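Local atomic coordinates of thermophilic dibenzothiophene desulfurization enzyme C (Paenibacillus sp. A11-2, PDB entry 5XDD), a protein that probably oxidises dibenzothiophene to its 5-oxide and then its 5,5-dioxide, using reduced FMN and molecular oxygen. Residues 61-66 with 113-118; 95-100 with 124-129; 244-249 with 335-340. All coordinates share one frame; numbering follows the deposited sequence.

From the N terminus, contact 1 comes first: the loop before helix 70-83 returns to meet helix 107-119, closing 46 intervening residues that are mostly helical. Contact 2 crosses it, since residues 95-100 lie inside that span and residues 124-129 beyond it; here helix 85-104 meets strand 124-127, whose segment binds the flavin. The two touch through Tyr114 and Phe98, with CZ and CE1 3.8 Å apart. Contact 3 follows in series, closing 85 residues between the starts of helices 247-276 and 331-358. Its Trp247 reaches contact 2 through a probable hydrogen bond from NE1 to Ser96 O, 2.9 Å, and both contacts touch indole.

Contact 1: 61-66 with 113-118; sequences KERGGL and WYPQAV
Arg63 and Val118 carry most of this contact, in which a loop lies against a helix with 246 Å² buried between them and no hydrogen bond across. The backbones come nearest at Arg63 and Pro115, whose CA atoms are 4.7 Å apart.

The first kind of interaction is van der Waals contact between carbonyl oxygens and a branched side chain. Val118 turns both methyl groups to the loop: CG2 sits 3.3 Å from Arg63 O, while CG1 meets Gly64 O at 3.5 Å. With CG1 anti to the backbone N (chi1 173°), the two branches are divided between successive carbonyls. Gly64, at a positive phi of 84°, brings its bare backbone against Val118 CG1.

The second kind is an arginine crossing an aromatic ring at a slant. The Arg63 chain runs extended from CG to NE, so that CD passes Tyr114 CD2 at 4.1 Å and NH2 arrives 3.9 Å from the same atom. Tyr114 CD2 lies over one face of the guanidinium, but the two planes are 78° apart, which excludes a parallel stack. The phenol oxygen is engaged elsewhere, hydrogen-bonded to Asp102, and the ring also meets Phe98.

Pro115 supplies a third touch: its CA lies 3.7 Å from Arg63 O, and its CG rests beside Arg63 CB. The whole is a surface contact away from the flavin, joining the loop between helices 43-52 and 70-83 to helix 107-119 within the helical N-terminal domain of the acyl-CoA dehydrogenase fold.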
loop_
_atom_site.group_PDB
_atom_site.type_symbol
_atom_site.label_atom_id
_atom_site.label_comp_id
_atom_site.label_asym_id
_atom_site.label_seq_id
_atom_site.Cartn_x
_atom_site.Cartn_y
_atom_site.Cartn_z
ATOM N N LYS C 61 42.244 -14.245 -15.878
ATOM C CA LYS C 61 42.478 -15.358 -16.818
ATOM C C LYS C 61 43.878 -15.967 -16.656
ATOM O O LYS C 61 44.270 -16.954 -17.278
ATOM C CB LYS C 61 42.210 -14.847 -18.239
ATOM C CG LYS C 61 40.773 -14.574 -18.503
ATOM C CD LYS C 61 40.609 -14.128 -19.929
ATOM C CE LYS C 61 39.159 -13.940 -20.238
ATOM N NZ LYS C 61 38.913 -13.852 -21.688
ATOM N N GLU C 62 44.579 -15.434 -15.695
ATOM C CA GLU C 62 45.992 -15.629 -15.455
ATOM C C GLU C 62 45.976 -15.748 -13.957
ATOM O O GLU C 62 45.517 -14.818 -13.305
ATOM C CB GLU C 62 46.755 -14.403 -15.865
ATOM C CG GLU C 62 47.998 -14.219 -15.086
ATOM C CD GLU C 62 48.765 -12.999 -15.478
ATOM O OE1 GLU C 62 48.225 -12.198 -16.276
ATOM O OE2 GLU C 62 49.897 -12.835 -14.983
ATOM N N ARG C 63 46.444 -16.846 -13.408
ATOM C CA ARG C 63 45.858 -17.391 -12.199
ATOM C C ARG C 63 44.720 -18.274 -12.620
ATOM O O ARG C 63 44.185 -18.984 -11.782
ATOM C CB ARG C 63 45.384 -16.321 -11.207
ATOM C CG ARG C 63 46.427 -15.266 -10.863
ATOM C CD ARG C 63 45.874 -14.064 -10.129
ATOM N NE ARG C 63 46.890 -13.446 -9.283
ATOM C CZ ARG C 63 46.746 -12.269 -8.680
ATOM N NH1 ARG C 63 47.723 -11.790 -7.918
ATOM N NH2 ARG C 63 45.638 -11.554 -8.847
ATOM N N GLY C 64 44.361 -18.285 -13.904
ATOM C CA GLY C 64 43.490 -19.316 -14.425
ATOM C C GLY C 64 42.002 -19.101 -14.251
ATOM O O GLY C 64 41.246 -20.039 -14.495
ATOM N N GLY C 65 41.559 -17.908 -13.861
ATOM C CA GLY C 65 40.143 -17.622 -13.695
ATOM C C GLY C 65 39.503 -17.230 -15.009
ATOM O O GLY C 65 40.085 -17.380 -16.083
ATOM N N LEU C 66 38.281 -16.695 -14.921
ATOM C CA LEU C 66 37.551 -16.319 -16.120
ATOM C C LEU C 66 37.713 -14.851 -16.478
ATOM O O LEU C 66 37.313 -14.458 -17.572
ATOM C CB LEU C 66 36.062 -16.634 -15.977
ATOM C CG LEU C 66 35.760 -18.131 -15.761
ATOM C CD1 LEU C 66 34.330 -18.385 -15.290
ATOM C CD2 LEU C 66 36.047 -18.959 -17.060
ATOM N N TRP C 113 46.828 -18.255 -3.371
ATOM C CA TRP C 113 45.446 -18.695 -3.196
ATOM C C TRP C 113 44.690 -18.762 -4.512
ATOM O O TRP C 113 43.869 -19.663 -4.710
ATOM C CB TRP C 113 44.718 -17.742 -2.254
ATOM C CG TRP C 113 44.809 -18.079 -0.824
ATOM C CD1 TRP C 113 45.017 -19.314 -0.269
ATOM C CD2 TRP C 113 44.639 -17.171 0.266
ATOM N NE1 TRP C 113 44.986 -19.225 1.105
ATOM C CE2 TRP C 113 44.771 -17.910 1.453
ATOM C CE3 TRP C 113 44.400 -15.798 0.354
ATOM C CZ2 TRP C 113 44.673 -17.317 2.708
ATOM C CZ3 TRP C 113 44.308 -15.222 1.592
ATOM C CH2 TRP C 113 44.440 -15.974 2.752
ATOM N N TYR C 114 44.910 -17.813 -5.410
ATOM C CA TYR C 114 43.965 -17.749 -6.512
ATOM C C TYR C 114 44.188 -18.884 -7.511
ATOM O O TYR C 114 43.207 -19.438 -8.022
ATOM C CB TYR C 114 44.004 -16.387 -7.215
ATOM C CG TYR C 114 43.424 -15.234 -6.384
ATOM C CD1 TYR C 114 43.013 -15.427 -5.072
ATOM C CD2 TYR C 114 43.317 -13.964 -6.917
ATOM C CE1 TYR C 114 42.489 -14.360 -4.302
ATOM C CE2 TYR C 114 42.786 -12.902 -6.165
ATOM C CZ TYR C 114 42.380 -13.110 -4.867
ATOM O OH TYR C 114 41.864 -12.059 -4.112
ATOM N N PRO C 115 45.427 -19.267 -7.837
ATOM C CA PRO C 115 45.583 -20.472 -8.670
ATOM C C PRO C 115 45.148 -21.728 -7.944
ATOM O O PRO C 115 44.648 -22.666 -8.571
ATOM C CB PRO C 115 47.090 -20.489 -9.008
ATOM C CG PRO C 115 47.542 -19.067 -8.836
ATOM C CD PRO C 115 46.699 -18.534 -7.690
ATOM N N GLN C 116 45.375 -21.786 -6.634
ATOM C CA GLN C 116 44.899 -22.909 -5.835
ATOM C C GLN C 116 43.368 -22.981 -5.827
ATOM O O GLN C 116 42.786 -24.072 -5.852
ATOM C CB GLN C 116 45.439 -22.778 -4.417
ATOM C CG GLN C 116 45.277 -24.006 -3.601
ATOM C CD GLN C 116 45.765 -23.860 -2.173
ATOM O OE1 GLN C 116 46.040 -22.761 -1.692
ATOM N NE2 GLN C 116 45.844 -24.968 -1.479
ATOM N N ALA C 117 42.702 -21.826 -5.800
ATOM C CA ALA C 117 41.244 -21.801 -5.821
ATOM C C ALA C 117 40.703 -22.307 -7.146
ATOM O O ALA C 117 39.630 -22.920 -7.185
ATOM C CB ALA C 117 40.745 -20.370 -5.566
ATOM N N VAL C 118 41.416 -22.035 -8.240
ATOM C CA VAL C 118 41.031 -22.561 -9.548
ATOM C C VAL C 118 41.314 -24.064 -9.623
ATOM O O VAL C 118 40.455 -24.855 -10.020
ATOM C CB VAL C 118 41.768 -21.802 -10.663
ATOM C CG1 VAL C 118 41.524 -22.449 -12.010
ATOM C CG2 VAL C 118 41.347 -20.317 -10.691
#

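Contact 2: 95-100 with 124-129; sequences FSNFAY and LGNASS. With FMN (flavin mononucleotide), chain M; IND (indole), chain Q.
Asn97 and Asn126, two buried amides, meet across this contact without a direct hydrogen bond; a water links them instead. Their side chains cross at about a right angle with amide planes 55° apart, and Asn97 OD1 approaches Asn126 CB at 3.4 Å. Each ND2 donates to the water, at 2.9 Å from Asn97 ND2 and equally from Asn126 ND2. Gly125 O also lies near Asn97 ND2, but the angle is too poor for a bond.

Leu124 packs its CB against Asn97 CB (4.0 Å) and sends CD1 to the Phe98 backbone and CB, where helix 95-100 crosses strand 124-127 at 78°.

The same Asn126 amide also reads the flavin. Its OD1 accepts from FMN N3 at 3.0 Å, and its ND2, with one N-H on the water, gives the other to O4; both bonds are nearly straight. Placing CG between the backbone N and carbonyl carbon (chi1 80°) turns the amide to that pyrimidine edge. Ser128 OG donates to the same OD1 at 2.8 Å, helping fix the amide's rotation, and lies 3.5 Å from indole N1. The arrangement belongs to the flavin site of an acyl-CoA dehydrogenase-like monooxygenase, where the N-terminal helices meet the middle beta domain.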
loop_
_atom_site.group_PDB
_atom_site.type_symbol
_atom_site.label_atom_id
_atom_site.label_comp_id
_atom_site.label_asym_id
_atom_site.label_seq_id
_atom_site.Cartn_x
_atom_site.Cartn_y
_atom_site.Cartn_z
ATOM N N PHE C 95 30.910 -15.105 -3.590
ATOM C CA PHE C 95 31.504 -13.893 -4.137
ATOM C C PHE C 95 31.616 -12.764 -3.117
ATOM O O PHE C 95 32.537 -11.955 -3.222
ATOM C CB PHE C 95 30.716 -13.456 -5.374
ATOM C CG PHE C 95 30.977 -14.335 -6.529
ATOM C CD1 PHE C 95 32.199 -14.284 -7.185
ATOM C CD2 PHE C 95 30.047 -15.288 -6.910
ATOM C CE1 PHE C 95 32.484 -15.150 -8.231
ATOM C CE2 PHE C 95 30.318 -16.153 -7.961
ATOM C CZ PHE C 95 31.540 -16.074 -8.625
ATOM N N SER C 96 30.718 -12.685 -2.136
ATOM C CA SER C 96 30.958 -11.795 -0.997
ATOM C C SER C 96 32.235 -12.173 -0.254
ATOM O O SER C 96 33.035 -11.301 0.106
ATOM C CB SER C 96 29.780 -11.812 -0.038
ATOM O OG SER C 96 30.058 -10.952 1.046
ATOM N N ASN C 97 32.424 -13.462 0.013
ATOM C CA ASN C 97 33.648 -13.913 0.661
ATOM C C ASN C 97 34.858 -13.633 -0.214
ATOM O O ASN C 97 35.892 -13.136 0.264
ATOM C CB ASN C 97 33.551 -15.403 0.971
ATOM C CG ASN C 97 32.381 -15.754 1.845
ATOM O OD1 ASN C 97 31.963 -14.978 2.704
ATOM N ND2 ASN C 97 31.844 -16.947 1.645
ATOM N N PHE C 98 34.752 -13.948 -1.504
ATOM C CA PHE C 98 35.856 -13.665 -2.406
ATOM C C PHE C 98 36.193 -12.173 -2.408
ATOM O O PHE C 98 37.372 -11.799 -2.405
ATOM C CB PHE C 98 35.535 -14.119 -3.825
ATOM C CG PHE C 98 36.666 -13.852 -4.771
ATOM C CD1 PHE C 98 37.771 -14.678 -4.778
ATOM C CD2 PHE C 98 36.669 -12.724 -5.571
ATOM C CE1 PHE C 98 38.843 -14.408 -5.600
ATOM C CE2 PHE C 98 37.739 -12.439 -6.395
ATOM C CZ PHE C 98 38.819 -13.280 -6.417
ATOM N N ALA C 99 35.170 -11.312 -2.432
ATOM C CA ALA C 99 35.400 -9.866 -2.440
ATOM C C ALA C 99 36.193 -9.428 -1.206
ATOM O O ALA C 99 37.137 -8.628 -1.308
ATOM C CB ALA C 99 34.054 -9.117 -2.534
ATOM N N TYR C 100 35.812 -9.921 -0.023
ATOM C CA TYR C 100 36.540 -9.577 1.190
ATOM C C TYR C 100 37.991 -10.030 1.084
ATOM O O TYR C 100 38.907 -9.284 1.436
ATOM C CB TYR C 100 35.882 -10.213 2.431
ATOM C CG TYR C 100 36.379 -9.622 3.734
ATOM C CD1 TYR C 100 37.525 -10.112 4.361
ATOM C CD2 TYR C 100 35.724 -8.547 4.329
ATOM C CE1 TYR C 100 38.000 -9.547 5.512
ATOM C CE2 TYR C 100 36.181 -7.999 5.463
ATOM C CZ TYR C 100 37.325 -8.480 6.071
ATOM O OH TYR C 100 37.744 -7.856 7.234
ATOM N N LEU C 124 33.696 -21.113 -1.354
ATOM C CA LEU C 124 33.949 -20.496 -0.058
ATOM C C LEU C 124 32.692 -20.415 0.802
ATOM O O LEU C 124 31.584 -20.241 0.291
ATOM C CB LEU C 124 34.528 -19.087 -0.252
ATOM C CG LEU C 124 35.780 -18.947 -1.123
ATOM C CD1 LEU C 124 36.132 -17.493 -1.388
ATOM C CD2 LEU C 124 36.964 -19.686 -0.488
ATOM N N GLY C 125 32.881 -20.558 2.124
ATOM C CA GLY C 125 31.846 -20.277 3.106
ATOM C C GLY C 125 32.376 -19.292 4.143
ATOM O O GLY C 125 33.516 -18.842 4.049
ATOM N N ASN C 126 31.542 -18.973 5.137
ATOM C CA ASN C 126 32.010 -18.002 6.126
ATOM C C ASN C 126 31.407 -18.282 7.490
ATOM O O ASN C 126 30.380 -18.944 7.623
ATOM C CB ASN C 126 31.718 -16.551 5.721
ATOM C CG ASN C 126 30.317 -16.153 6.000
ATOM O OD1 ASN C 126 29.999 -15.530 7.022
ATOM N ND2 ASN C 126 29.453 -16.519 5.097
ATOM N N ALA C 127 32.113 -17.805 8.517
ATOM C CA ALA C 127 31.693 -17.912 9.912
ATOM C C ALA C 127 32.008 -16.571 10.579
ATOM O O ALA C 127 33.136 -16.338 11.023
ATOM C CB ALA C 127 32.391 -19.077 10.610
ATOM N N SER C 128 30.999 -15.707 10.678
ATOM C CA SER C 128 31.206 -14.290 10.964
ATOM C C SER C 128 30.287 -13.797 12.077
ATOM O O SER C 128 30.751 -13.217 13.065
ATOM C CB SER C 128 30.957 -13.463 9.696
ATOM O OG SER C 128 31.684 -13.980 8.612
ATOM N N SER C 129 28.973 -14.011 11.912
ATOM C CA SER C 129 27.982 -13.532 12.870
ATOM C C SER C 129 27.862 -14.467 14.078
ATOM O O SER C 129 28.262 -15.634 14.045
ATOM C CB SER C 129 26.618 -13.362 12.187
ATOM O OG SER C 129 26.698 -12.278 11.261
HETATM N N1 FMN M . 25.512 -13.458 8.766
HETATM C C2 FMN M . 26.847 -13.634 8.499
HETATM O O2 FMN M . 27.698 -13.013 9.134
HETATM N N3 FMN M . 27.239 -14.528 7.528
HETATM C C4 FMN M . 26.301 -15.235 6.819
HETATM O O4 FMN M . 26.698 -16.007 5.940
HETATM C C4A FMN M . 24.933 -15.075 7.084
HETATM N N5 FMN M . 23.973 -15.795 6.359
HETATM C C5A FMN M . 22.617 -15.603 6.641
HETATM C C6 FMN M . 21.647 -16.309 5.921
HETATM C C7 FMN M . 20.283 -16.129 6.198
HETATM C C7M FMN M . 19.256 -16.892 5.406
HETATM C C8 FMN M . 19.901 -15.238 7.191
HETATM C C8M FMN M . 18.451 -14.996 7.528
HETATM C C9 FMN M . 20.862 -14.523 7.902
HETATM C C9A FMN M . 22.228 -14.689 7.641
HETATM N N10 FMN M . 23.185 -13.940 8.332
HETATM C C10 FMN M . 24.541 -14.168 8.073
HETATM C "C1'" FMN M . 22.800 -13.073 9.520
HETATM C "C2'" FMN M . 22.775 -11.569 9.665
HETATM O "O2'" FMN M . 24.094 -11.052 9.451
HETATM C "C3'" FMN M . 22.282 -11.283 11.103
HETATM O "O3'" FMN M . 23.168 -11.847 12.066
HETATM C "C4'" FMN M . 20.880 -11.831 11.456
HETATM O "O4'" FMN M . 20.068 -11.827 10.288
HETATM C "C5'" FMN M . 20.218 -11.036 12.598
HETATM O "O5'" FMN M . 19.295 -11.829 13.346
HETATM P P FMN M . 18.063 -11.212 14.228
HETATM O O1P FMN M . 17.333 -10.186 13.323
HETATM O O2P FMN M . 18.571 -10.526 15.469
HETATM O O3P FMN M . 17.147 -12.312 14.749
HETATM N N1 IND Q . 30.444 -11.990 5.983
HETATM C C2 IND Q . 29.399 -12.239 5.181
HETATM C C3 IND Q . 28.434 -11.626 5.775
HETATM C C4 IND Q . 27.902 -10.229 7.795
HETATM C C5 IND Q . 28.516 -9.673 8.919
HETATM C C6 IND Q . 29.889 -9.865 9.136
HETATM C C7 IND Q . 30.648 -10.610 8.219
HETATM C C8 IND Q . 30.056 -11.182 7.109
HETATM C C9 IND Q . 28.642 -10.977 6.896
HETATM O O HOH W 1 29.377 -18.133 2.639
#

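Contact 3: 244-249 with 335-340; sequences PSLWTP and GQLMVQ. With IND (indole), chain Q.
Pro249 packs against Leu337 and Met338 where two long helices of the helical C-terminal domain of the acyl-CoA dehydrogenase fold, 247-276 and 331-358, approach near their N-terminal ends. The CA atoms of Pro249 and Met338 are 5.1 Å apart, the shortest such separation in the contact, and 203 Å² is buried between the segments with no hydrogen bond across.

The tight part is centred on the proline ring. Leu337 CD2 comes to 3.8 Å from Pro249 CB and is almost as near to CG, the two side chains crossing at about a right angle. Met338 shares CB with Leu337: its sulfur SD lies 3.7 Å from Pro249 N and almost as near to CA, CB and CD. The methionine leaves its helix with CG anti to the backbone N (chi1 -172°), and bends at chi2 and chi3 bring the sulfur against the proline. Helix 293-324 touches Leu337 through Val316, Val320 and Leu323, so this leucine is enclosed from that helix as well.

Contacts are sparser toward the margins. Leu246 meets only Leu337 across the segments, CD2 to CD2 at 4.0 Å, and Thr248 CG2 stands 4.2 Å from Met338 SD; the hydroxyl of Thr248 is instead hydrogen-bonded to Ser411 O. On the partly exposed side of helix 335-340, Gln340 NE2 is hydrogen-bonded to Gln307 OE1 of the third subunit. On the other side of segment 244-249 from helix 331-358, Trp247 meets the bound indole at the edge of its ring, with CZ2 3.6 Å from indole C2.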
loop_
_atom_site.group_PDB
_atom_site.type_symbol
_atom_site.label_atom_id
_atom_site.label_comp_id
_atom_site.label_asym_id
_atom_site.label_seq_id
_atom_site.Cartn_x
_atom_site.Cartn_y
_atom_site.Cartn_z
ATOM N N PRO C 244 38.443 -1.146 0.633
ATOM C CA PRO C 244 37.671 -2.267 1.198
ATOM C C PRO C 244 36.304 -1.883 1.683
ATOM O O PRO C 244 35.474 -2.779 1.888
ATOM C CB PRO C 244 38.550 -2.768 2.354
ATOM C CG PRO C 244 39.935 -2.322 1.990
ATOM C CD PRO C 244 39.761 -1.004 1.280
ATOM N N SER C 245 36.017 -0.589 1.871
ATOM C CA SER C 245 34.658 -0.213 2.254
ATOM C C SER C 245 33.641 -0.480 1.134
ATOM O O SER C 245 32.432 -0.348 1.368
ATOM C CB SER C 245 34.602 1.274 2.690
ATOM O OG SER C 245 34.825 2.144 1.592
ATOM N N LEU C 246 34.087 -0.842 -0.062
ATOM C CA LEU C 246 33.186 -1.340 -1.094
ATOM C C LEU C 246 32.586 -2.707 -0.758
ATOM O O LEU C 246 31.630 -3.125 -1.418
ATOM C CB LEU C 246 33.917 -1.450 -2.434
ATOM C CG LEU C 246 34.362 -0.163 -3.101
ATOM C CD1 LEU C 246 34.929 -0.539 -4.449
ATOM C CD2 LEU C 246 33.194 0.845 -3.275
ATOM N N TRP C 247 33.099 -3.410 0.240
ATOM C CA TRP C 247 32.611 -4.764 0.457
ATOM C C TRP C 247 31.111 -4.746 0.755
ATOM O O TRP C 247 30.363 -5.615 0.287
ATOM C CB TRP C 247 33.376 -5.465 1.597
ATOM C CG TRP C 247 32.790 -6.837 1.919
ATOM C CD1 TRP C 247 33.080 -8.035 1.286
ATOM C CD2 TRP C 247 31.808 -7.144 2.910
ATOM N NE1 TRP C 247 32.342 -9.040 1.819
ATOM C CE2 TRP C 247 31.556 -8.534 2.827
ATOM C CE3 TRP C 247 31.096 -6.382 3.847
ATOM C CZ2 TRP C 247 30.611 -9.175 3.632
ATOM C CZ3 TRP C 247 30.163 -7.024 4.655
ATOM C CH2 TRP C 247 29.934 -8.413 4.546
ATOM N N THR C 248 30.657 -3.752 1.509
ATOM C CA THR C 248 29.271 -3.745 1.971
ATOM C C THR C 248 28.300 -3.459 0.832
ATOM O O THR C 248 27.364 -4.258 0.633
ATOM C CB THR C 248 29.109 -2.771 3.137
ATOM O OG1 THR C 248 30.079 -3.069 4.143
ATOM C CG2 THR C 248 27.707 -2.945 3.798
ATOM N N PRO C 249 28.469 -2.403 0.032
ATOM C CA PRO C 249 27.552 -2.239 -1.098
ATOM C C PRO C 249 27.596 -3.394 -2.077
ATOM O O PRO C 249 26.559 -3.740 -2.650
ATOM C CB PRO C 249 27.995 -0.914 -1.723
ATOM C CG PRO C 249 29.404 -0.683 -1.179
ATOM C CD PRO C 249 29.403 -1.268 0.167
ATOM N N GLY C 335 29.702 6.392 -0.665
ATOM C CA GLY C 335 28.423 6.675 -0.047
ATOM C C GLY C 335 27.298 6.775 -1.050
ATOM O O GLY C 335 26.177 6.341 -0.778
ATOM N N GLN C 336 27.561 7.374 -2.209
ATOM C CA GLN C 336 26.546 7.382 -3.246
ATOM C C GLN C 336 26.213 5.962 -3.669
ATOM O O GLN C 336 25.045 5.627 -3.890
ATOM C CB GLN C 336 27.007 8.200 -4.460
ATOM C CG GLN C 336 26.644 9.673 -4.439
ATOM C CD GLN C 336 25.155 9.901 -4.661
ATOM O OE1 GLN C 336 24.474 9.091 -5.315
ATOM N NE2 GLN C 336 24.635 11.000 -4.107
ATOM N N LEU C 337 27.237 5.129 -3.836
ATOM C CA LEU C 337 27.006 3.754 -4.250
ATOM C C LEU C 337 26.176 3.005 -3.218
ATOM O O LEU C 337 25.246 2.280 -3.582
ATOM C CB LEU C 337 28.334 3.050 -4.465
ATOM C CG LEU C 337 28.192 1.551 -4.790
ATOM C CD1 LEU C 337 27.547 1.349 -6.157
ATOM C CD2 LEU C 337 29.508 0.857 -4.708
ATOM N N MET C 338 26.494 3.177 -1.925
ATOM C CA MET C 338 25.757 2.480 -0.886
ATOM C C MET C 338 24.300 2.924 -0.875
ATOM O O MET C 338 23.395 2.106 -0.668
ATOM C CB MET C 338 26.425 2.710 0.473
ATOM C CG MET C 338 25.872 1.903 1.599
ATOM S SD MET C 338 26.065 0.108 1.430
ATOM C CE MET C 338 24.366 -0.436 1.269
ATOM N N VAL C 339 24.051 4.213 -1.145
ATOM C CA VAL C 339 22.682 4.718 -1.157
ATOM C C VAL C 339 21.920 4.140 -2.339
ATOM O O VAL C 339 20.746 3.764 -2.210
ATOM C CB VAL C 339 22.666 6.262 -1.174
ATOM C CG1 VAL C 339 21.297 6.799 -1.602
ATOM C CG2 VAL C 339 23.008 6.802 0.172
ATOM N N GLN C 340 22.557 4.088 -3.514
ATOM C CA GLN C 340 21.925 3.451 -4.662
ATOM C C GLN C 340 21.665 1.973 -4.401
ATOM O O GLN C 340 20.628 1.440 -4.824
ATOM C CB GLN C 340 22.788 3.615 -5.926
ATOM C CG GLN C 340 22.880 5.052 -6.445
ATOM C CD GLN C 340 21.514 5.651 -6.859
ATOM O OE1 GLN C 340 20.711 5.010 -7.552
ATOM N NE2 GLN C 340 21.262 6.898 -6.441
HETATM N N1 IND Q . 30.444 -11.990 5.983
HETATM C C2 IND Q . 29.399 -12.239 5.181
HETATM C C3 IND Q . 28.434 -11.626 5.775
HETATM C C4 IND Q . 27.902 -10.229 7.795
HETATM C C5 IND Q . 28.516 -9.673 8.919
HETATM C C6 IND Q . 29.889 -9.865 9.136
HETATM C C7 IND Q . 30.648 -10.610 8.219
HETATM C C8 IND Q . 30.056 -11.182 7.109
HETATM C C9 IND Q . 28.642 -10.977 6.896
#